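Aminotransferase, class I and II (PDB 5Z0Q) is a pyridoxal-5'-phosphate-binding protein of the class I and II aminotransferase family, built as a two-chain assembly. Local coordinates at residues A[69-80]-A[279-290]. Numbering follows the deposited sequence.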
ATOM      1  N   THR A  69       7.042  10.415  -5.815  1.00 22.29           N
ATOM      2  CA  THR A  69       6.244  11.079  -4.796  1.00 22.61           C
ATOM      3  C   THR A  69       5.820  12.458  -5.283  1.00 20.89           C
ATOM      4  O   THR A  69       6.594  13.175  -5.923  1.00 24.91           O
ATOM      5  CB  THR A  69       7.029  11.195  -3.490  1.00 26.24           C
ATOM      6  OG1 THR A  69       8.233  11.937  -3.717  1.00 34.40           O
ATOM      7  CG2 THR A  69       7.383   9.810  -2.961  1.00 19.80           C
ATOM      8  N   SER A  70       4.577  12.824  -4.980  1.00 23.81           N
ATOM      9  CA  SER A  70       3.989  14.054  -5.499  1.00 21.70           C
ATOM     10  C   SER A  70       4.639  15.264  -4.841  1.00 27.63           C
ATOM     11  O   SER A  70       4.498  15.475  -3.632  1.00 34.46           O
ATOM     12  CB  SER A  70       2.483  14.053  -5.262  1.00 21.02           C
ATOM     13  OG  SER A  70       1.925  15.327  -5.533  1.00 19.52           O
ATOM     14  N   GLU A  71       5.356  16.062  -5.634  1.00 27.29           N
ATOM     15  CA  GLU A  71       5.819  17.354  -5.142  1.00 29.98           C
ATOM     16  C   GLU A  71       4.654  18.307  -4.917  1.00 28.01           C
ATOM     17  O   GLU A  71       4.728  19.182  -4.047  1.00 30.50           O
ATOM     18  CB  GLU A  71       6.825  17.966  -6.117  1.00 36.83           C
ATOM     19  CG  GLU A  71       8.251  17.469  -5.943  1.00 48.78           C
ATOM     20  CD  GLU A  71       9.204  18.059  -6.967  1.00 64.25           C
ATOM     21  OE1 GLU A  71       8.913  17.963  -8.178  1.00 62.24           O
ATOM     22  OE2 GLU A  71      10.239  18.628  -6.561  1.00 74.23           O
ATOM     23  N   ALA A  72       3.574  18.152  -5.687  1.00 30.49           N
ATOM     24  CA  ALA A  72       2.405  19.006  -5.507  1.00 24.37           C
ATOM     25  C   ALA A  72       1.713  18.723  -4.179  1.00 26.14           C
ATOM     26  O   ALA A  72       1.266  19.654  -3.498  1.00 36.96           O
ATOM     27  CB  ALA A  72       1.432  18.815  -6.670  1.00 20.91           C
ATOM     28  N   LEU A  73       1.615  17.448  -3.794  1.00 24.47           N
ATOM     29  CA  LEU A  73       1.003  17.109  -2.513  1.00 22.45           C
ATOM     30  C   LEU A  73       1.826  17.646  -1.349  1.00 28.39           C
ATOM     31  O   LEU A  73       1.272  18.184  -0.383  1.00 28.32           O
ATOM     32  CB  LEU A  73       0.833  15.594  -2.396  1.00 23.68           C
ATOM     33  CG  LEU A  73       0.298  15.068  -1.061  1.00 21.07           C
ATOM     34  CD1 LEU A  73      -1.055  15.682  -0.745  1.00 17.60           C
ATOM     35  CD2 LEU A  73       0.206  13.551  -1.084  1.00 23.37           C
ATOM     36  N   ALA A  74       3.153  17.510  -1.422  1.00 34.34           N
ATOM     37  CA  ALA A  74       4.009  18.050  -0.372  1.00 30.80           C
ATOM     38  C   ALA A  74       3.902  19.566  -0.290  1.00 30.22           C
ATOM     39  O   ALA A  74       3.970  20.137   0.805  1.00 29.45           O
ATOM     40  CB  ALA A  74       5.459  17.629  -0.611  1.00 20.70           C
ATOM     41  N   GLU A  75       3.723  20.232  -1.431  1.00 30.07           N
ATOM     42  CA  GLU A  75       3.607  21.686  -1.434  1.00 35.93           C
ATOM     43  C   GLU A  75       2.288  22.133  -0.815  1.00 42.40           C
ATOM     44  O   GLU A  75       2.261  23.040   0.026  1.00 40.54           O
ATOM     45  CB  GLU A  75       3.745  22.215  -2.862  1.00 35.98           C
ATOM     46  CG  GLU A  75       3.598  23.724  -3.000  1.00 53.91           C
ATOM     47  CD  GLU A  75       2.301  24.126  -3.681  1.00 66.92           C
ATOM     48  OE1 GLU A  75       1.287  24.313  -2.974  1.00 62.76           O
ATOM     49  OE2 GLU A  75       2.294  24.245  -4.925  1.00 62.92           O
ATOM     50  N   VAL A  76       1.181  21.503  -1.215  1.00 35.90           N
ATOM     51  CA  VAL A  76      -0.122  21.909  -0.697  1.00 30.61           C
ATOM     52  C   VAL A  76      -0.275  21.506   0.764  1.00 32.86           C
ATOM     53  O   VAL A  76      -1.001  22.160   1.523  1.00 33.26           O
ATOM     54  CB  VAL A  76      -1.252  21.333  -1.572  1.00 27.57           C
ATOM     55  CG1 VAL A  76      -1.301  19.816  -1.471  1.00 27.02           C
ATOM     56  CG2 VAL A  76      -2.586  21.942  -1.183  1.00 23.64           C
ATOM     57  N   ALA A  77       0.406  20.439   1.192  1.00 35.19           N
ATOM     58  CA  ALA A  77       0.351  20.052   2.597  1.00 32.71           C
ATOM     59  C   ALA A  77       1.067  21.069   3.475  1.00 34.22           C
ATOM     60  O   ALA A  77       0.587  21.404   4.563  1.00 35.75           O
ATOM     61  CB  ALA A  77       0.951  18.659   2.787  1.00 26.84           C
ATOM     62  N   ILE A  78       2.211  21.578   3.016  1.00 33.38           N
ATOM     63  CA  ILE A  78       2.947  22.577   3.787  1.00 37.29           C
ATOM     64  C   ILE A  78       2.147  23.871   3.883  1.00 36.09           C
ATOM     65  O   ILE A  78       2.034  24.471   4.960  1.00 37.13           O
ATOM     66  CB  ILE A  78       4.337  22.812   3.168  1.00 35.05           C
ATOM     67  CG1 ILE A  78       5.219  21.575   3.356  1.00 29.87           C
ATOM     68  CG2 ILE A  78       4.996  24.039   3.774  1.00 23.90           C
ATOM     69  CD1 ILE A  78       6.591  21.705   2.739  1.00 35.97           C
ATOM     70  N   GLU A  79       1.576  24.320   2.761  1.00 34.27           N
ATOM     71  CA  GLU A  79       0.760  25.529   2.780  1.00 35.95           C
ATOM     72  C   GLU A  79      -0.463  25.366   3.671  1.00 33.63           C
ATOM     73  O   GLU A  79      -0.904  26.332   4.305  1.00 38.80           O
ATOM     74  CB  GLU A  79       0.332  25.900   1.360  1.00 38.87           C
ATOM     75  CG  GLU A  79       1.448  26.460   0.491  1.00 53.92           C
ATOM     76  CD  GLU A  79       0.978  26.797  -0.912  1.00 73.60           C
ATOM     77  OE1 GLU A  79      -0.133  26.367  -1.290  1.00 75.13           O
ATOM     78  OE2 GLU A  79       1.719  27.495  -1.638  1.00 66.18           O
ATOM     79  N   ARG A  80      -1.021  24.156   3.739  1.00 36.16           N
ATOM     80  CA  ARG A  80      -2.213  23.942   4.552  1.00 36.59           C
ATOM     81  C   ARG A  80      -1.882  23.962   6.040  1.00 38.46           C
ATOM     82  O   ARG A  80      -2.634  24.533   6.838  1.00 36.09           O
ATOM     83  CB  ARG A  80      -2.878  22.622   4.166  1.00 29.87           C
ATOM     84  CG  ARG A  80      -4.213  22.383   4.850  1.00 37.21           C
ATOM     85  CD  ARG A  80      -4.873  21.110   4.347  1.00 36.98           C
ATOM     86  NE  ARG A  80      -6.225  20.961   4.877  1.00 36.87           N
ATOM     87  CZ  ARG A  80      -7.302  21.525   4.340  1.00 36.24           C
ATOM     88  NH1 ARG A  80      -7.190  22.279   3.254  1.00 37.20           N
ATOM     89  NH2 ARG A  80      -8.493  21.338   4.891  1.00 31.14           N
ATOM     90  N   TYR A 279      -2.092   9.776  -5.239  1.00 24.03           N
ATOM     91  CA  TYR A 279      -1.419  11.067  -5.153  1.00 26.70           C
ATOM     92  C   TYR A 279      -2.234  12.158  -5.836  1.00 29.53           C
ATOM     93  O   TYR A 279      -2.313  13.288  -5.341  1.00 28.57           O
ATOM     94  CB  TYR A 279      -0.028  10.977  -5.776  1.00 22.12           C
ATOM     95  CG  TYR A 279       1.059  10.525  -4.827  1.00 22.45           C
ATOM     96  CD1 TYR A 279       1.084  10.963  -3.510  1.00 22.72           C
ATOM     97  CD2 TYR A 279       2.062   9.666  -5.252  1.00 21.82           C
ATOM     98  CE1 TYR A 279       2.079  10.554  -2.641  1.00 24.16           C
ATOM     99  CE2 TYR A 279       3.060   9.251  -4.391  1.00 23.78           C
ATOM    100  CZ  TYR A 279       3.064   9.698  -3.089  1.00 23.56           C
ATOM    101  OH  TYR A 279       4.057   9.284  -2.233  1.00 23.10           O
ATOM    102  N   VAL A 280      -2.847  11.834  -6.977  1.00 23.74           N
ATOM    103  CA  VAL A 280      -3.595  12.833  -7.735  1.00 26.28           C
ATOM    104  C   VAL A 280      -4.836  13.272  -6.968  1.00 28.41           C
ATOM    105  O   VAL A 280      -5.184  14.459  -6.948  1.00 26.31           O
ATOM    106  CB  VAL A 280      -3.948  12.282  -9.128  1.00 29.14           C
ATOM    107  CG1 VAL A 280      -4.825  13.262  -9.886  1.00 28.49           C
ATOM    108  CG2 VAL A 280      -2.681  11.984  -9.916  1.00 21.16           C
ATOM    109  N   ALA A 281      -5.518  12.328  -6.315  1.00 29.01           N
ATOM    110  CA  ALA A 281      -6.732  12.674  -5.585  1.00 23.30           C
ATOM    111  C   ALA A 281      -6.415  13.457  -4.318  1.00 22.26           C
ATOM    112  O   ALA A 281      -7.122  14.415  -3.981  1.00 23.15           O
ATOM    113  CB  ALA A 281      -7.521  11.410  -5.252  1.00 20.02           C
ATOM    114  N   ALA A 282      -5.356  13.069  -3.601  1.00 23.34           N
ATOM    115  CA  ALA A 282      -5.008  13.764  -2.367  1.00 20.98           C
ATOM    116  C   ALA A 282      -4.558  15.193  -2.641  1.00 28.05           C
ATOM    117  O   ALA A 282      -4.828  16.098  -1.842  1.00 24.94           O
ATOM    118  CB  ALA A 282      -3.921  12.993  -1.619  1.00 19.07           C
ATOM    119  N   SER A 283      -3.866  15.414  -3.762  1.00 25.77           N
ATOM    120  CA  SER A 283      -3.462  16.770  -4.123  1.00 23.46           C
ATOM    121  C   SER A 283      -4.677  17.638  -4.421  1.00 31.01           C
ATOM    122  O   SER A 283      -4.826  18.728  -3.858  1.00 32.50           O
ATOM    123  CB  SER A 283      -2.513  16.738  -5.321  1.00 26.80           C
ATOM    124  OG  SER A 283      -1.240  16.237  -4.955  1.00 38.41           O
ATOM    125  N   ALA A 284      -5.564  17.163  -5.300  1.00 28.58           N
ATOM    126  CA  ALA A 284      -6.751  17.938  -5.649  1.00 29.27           C
ATOM    127  C   ALA A 284      -7.662  18.147  -4.446  1.00 30.52           C
ATOM    128  O   ALA A 284      -8.380  19.152  -4.382  1.00 32.34           O
ATOM    129  CB  ALA A 284      -7.516  17.248  -6.779  1.00 21.06           C
ATOM    130  N   ALA A 285      -7.648  17.217  -3.489  1.00 26.38           N
ATOM    131  CA  ALA A 285      -8.473  17.371  -2.296  1.00 28.71           C
ATOM    132  C   ALA A 285      -8.039  18.584  -1.485  1.00 25.89           C
ATOM    133  O   ALA A 285      -8.863  19.431  -1.120  1.00 28.58           O
ATOM    134  CB  ALA A 285      -8.405  16.102  -1.446  1.00 24.80           C
ATOM    135  N   TRP A 286      -6.742  18.691  -1.200  1.00 28.38           N
ATOM    136  CA  TRP A 286      -6.229  19.788  -0.393  1.00 29.50           C
ATOM    137  C   TRP A 286      -5.920  21.042  -1.198  1.00 29.93           C
ATOM    138  O   TRP A 286      -5.758  22.114  -0.603  1.00 35.05           O
ATOM    139  CB  TRP A 286      -4.968  19.344   0.359  1.00 28.14           C
ATOM    140  CG  TRP A 286      -5.260  18.643   1.649  1.00 27.15           C
ATOM    141  CD1 TRP A 286      -6.450  18.616   2.315  1.00 29.80           C
ATOM    142  CD2 TRP A 286      -4.344  17.865   2.430  1.00 33.41           C
ATOM    143  NE1 TRP A 286      -6.333  17.871   3.465  1.00 30.83           N
ATOM    144  CE2 TRP A 286      -5.050  17.398   3.557  1.00 28.40           C
ATOM    145  CE3 TRP A 286      -2.997  17.517   2.285  1.00 31.36           C
ATOM    146  CZ2 TRP A 286      -4.454  16.602   4.535  1.00 23.40           C
ATOM    147  CZ3 TRP A 286      -2.408  16.727   3.258  1.00 27.74           C
ATOM    148  CH2 TRP A 286      -3.136  16.279   4.368  1.00 26.83           C
ATOM    149  N   ARG A 287      -5.834  20.945  -2.526  1.00 33.06           N
ATOM    150  CA  ARG A 287      -5.518  22.121  -3.329  1.00 36.67           C
ATOM    151  C   ARG A 287      -6.754  22.942  -3.674  1.00 30.23           C
ATOM    152  O   ARG A 287      -6.724  24.173  -3.574  1.00 27.75           O
ATOM    153  CB  ARG A 287      -4.795  21.715  -4.619  1.00 33.05           C
ATOM    154  CG  ARG A 287      -3.995  22.847  -5.249  1.00 39.43           C
ATOM    155  CD  ARG A 287      -3.640  22.576  -6.706  1.00 47.39           C
ATOM    156  NE  ARG A 287      -2.824  21.377  -6.881  1.00 54.21           N
ATOM    157  CZ  ARG A 287      -3.262  20.252  -7.438  1.00 55.06           C
ATOM    158  NH1 ARG A 287      -4.511  20.169  -7.879  1.00 48.90           N
ATOM    159  NH2 ARG A 287      -2.450  19.210  -7.559  1.00 52.10           N
ATOM    160  N   GLU A 288      -7.847  22.287  -4.078  1.00 27.54           N
ATOM    161  CA  GLU A 288      -9.029  23.015  -4.524  1.00 34.25           C
ATOM    162  C   GLU A 288     -10.336  22.429  -3.999  1.00 29.47           C
ATOM    163  O   GLU A 288     -11.405  22.805  -4.495  1.00 30.33           O
ATOM    164  CB  GLU A 288      -9.068  23.071  -6.057  1.00 45.37           C
ATOM    165  CG  GLU A 288      -7.958  23.914  -6.670  1.00 49.46           C
ATOM    166  CD  GLU A 288      -7.767  23.644  -8.148  1.00 62.76           C
ATOM    167  OE1 GLU A 288      -6.967  24.364  -8.784  1.00 65.65           O
ATOM    168  OE2 GLU A 288      -8.412  22.710  -8.671  1.00 59.18           O
ATOM    169  N   GLY A 289     -10.292  21.530  -3.021  1.00 26.93           N
ATOM    170  CA  GLY A 289     -11.496  20.958  -2.462  1.00 24.82           C
ATOM    171  C   GLY A 289     -12.035  21.653  -1.236  1.00 26.16           C
ATOM    172  O   GLY A 289     -13.014  21.181  -0.649  1.00 25.82           O
ATOM    173  N   GLN A 290     -11.430  22.768  -0.832  1.00 30.45           N
ATOM    174  CA  GLN A 290     -11.857  23.436   0.395  1.00 27.01           C
ATOM    175  C   GLN A 290     -13.304  23.920   0.359  1.00 31.29           C
ATOM    176  O   GLN A 290     -14.002  23.744   1.373  1.00 30.67           O
ATOM    177  CB  GLN A 290     -10.903  24.595   0.711  1.00 26.71           C
ATOM    178  CG  GLN A 290     -11.145  25.215   2.070  1.00 30.58           C
ATOM    179  CD  GLN A 290     -11.101  24.189   3.183  1.00 33.52           C
ATOM    180  OE1 GLN A 290     -10.163  23.397   3.277  1.00 30.57           O
ATOM    181  NE2 GLN A 290     -12.124  24.191   4.029  1.00 30.46           N
TER
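Arg-80 reaches Gln-290 with both terminal nitrogens, NH1 at 3.2 Å and NH2 at 3.1 Å from OE1. Both N-H groups go end-on to the one oxygen, which lies in the guanidinium plane, with both donors in the plane of the amide carbonyl. The Arg-80 chain, with CG anti to the backbone N (chi1 -174°) and extended out to NE, is laid across the indole of Trp-286: CD sits over the five-membered ring, 3.5 Å from its centroid, and the guanidinium is turned 8° from the ring plane. NE and Trp-286 NE1 are both donors and do not bond to each other. Asp-209 serves both residues, making a salt bridge with Arg-80 NH2 through OD1 and accepting from Trp-286 NE1 through OD2, while Gln-290 NE2 is hydrogen-bonded to Asp-294.

Helices 71-83 and 276-288 of the PLP-dependent aminotransferase fold meet here with knobs-into-holes packing; the axes of residues 71-80 and 279-288 approach to 8.8 Å and run in the same general direction, 29° apart. Leu-73 enters the hole formed by Tyr-279, Ala-282, Ser-283 and Trp-286; Trp-286 in turn fills the one between Leu-73, Val-76, Ala-77 and Arg-80. Leu-251 of strand 250-253 touches both Trp-286 and Ala-77.

At the other end Ser-70 is the N-cap, its OG accepting from Leu-73 N at 2.8 Å, and its CB lies over the face of the Tyr-279 ring. Ser-283 OG donates to Tyr-279 O at 3.2 Å, a carbonyl that also receives Ser-283 N, from the opposite face of its plane.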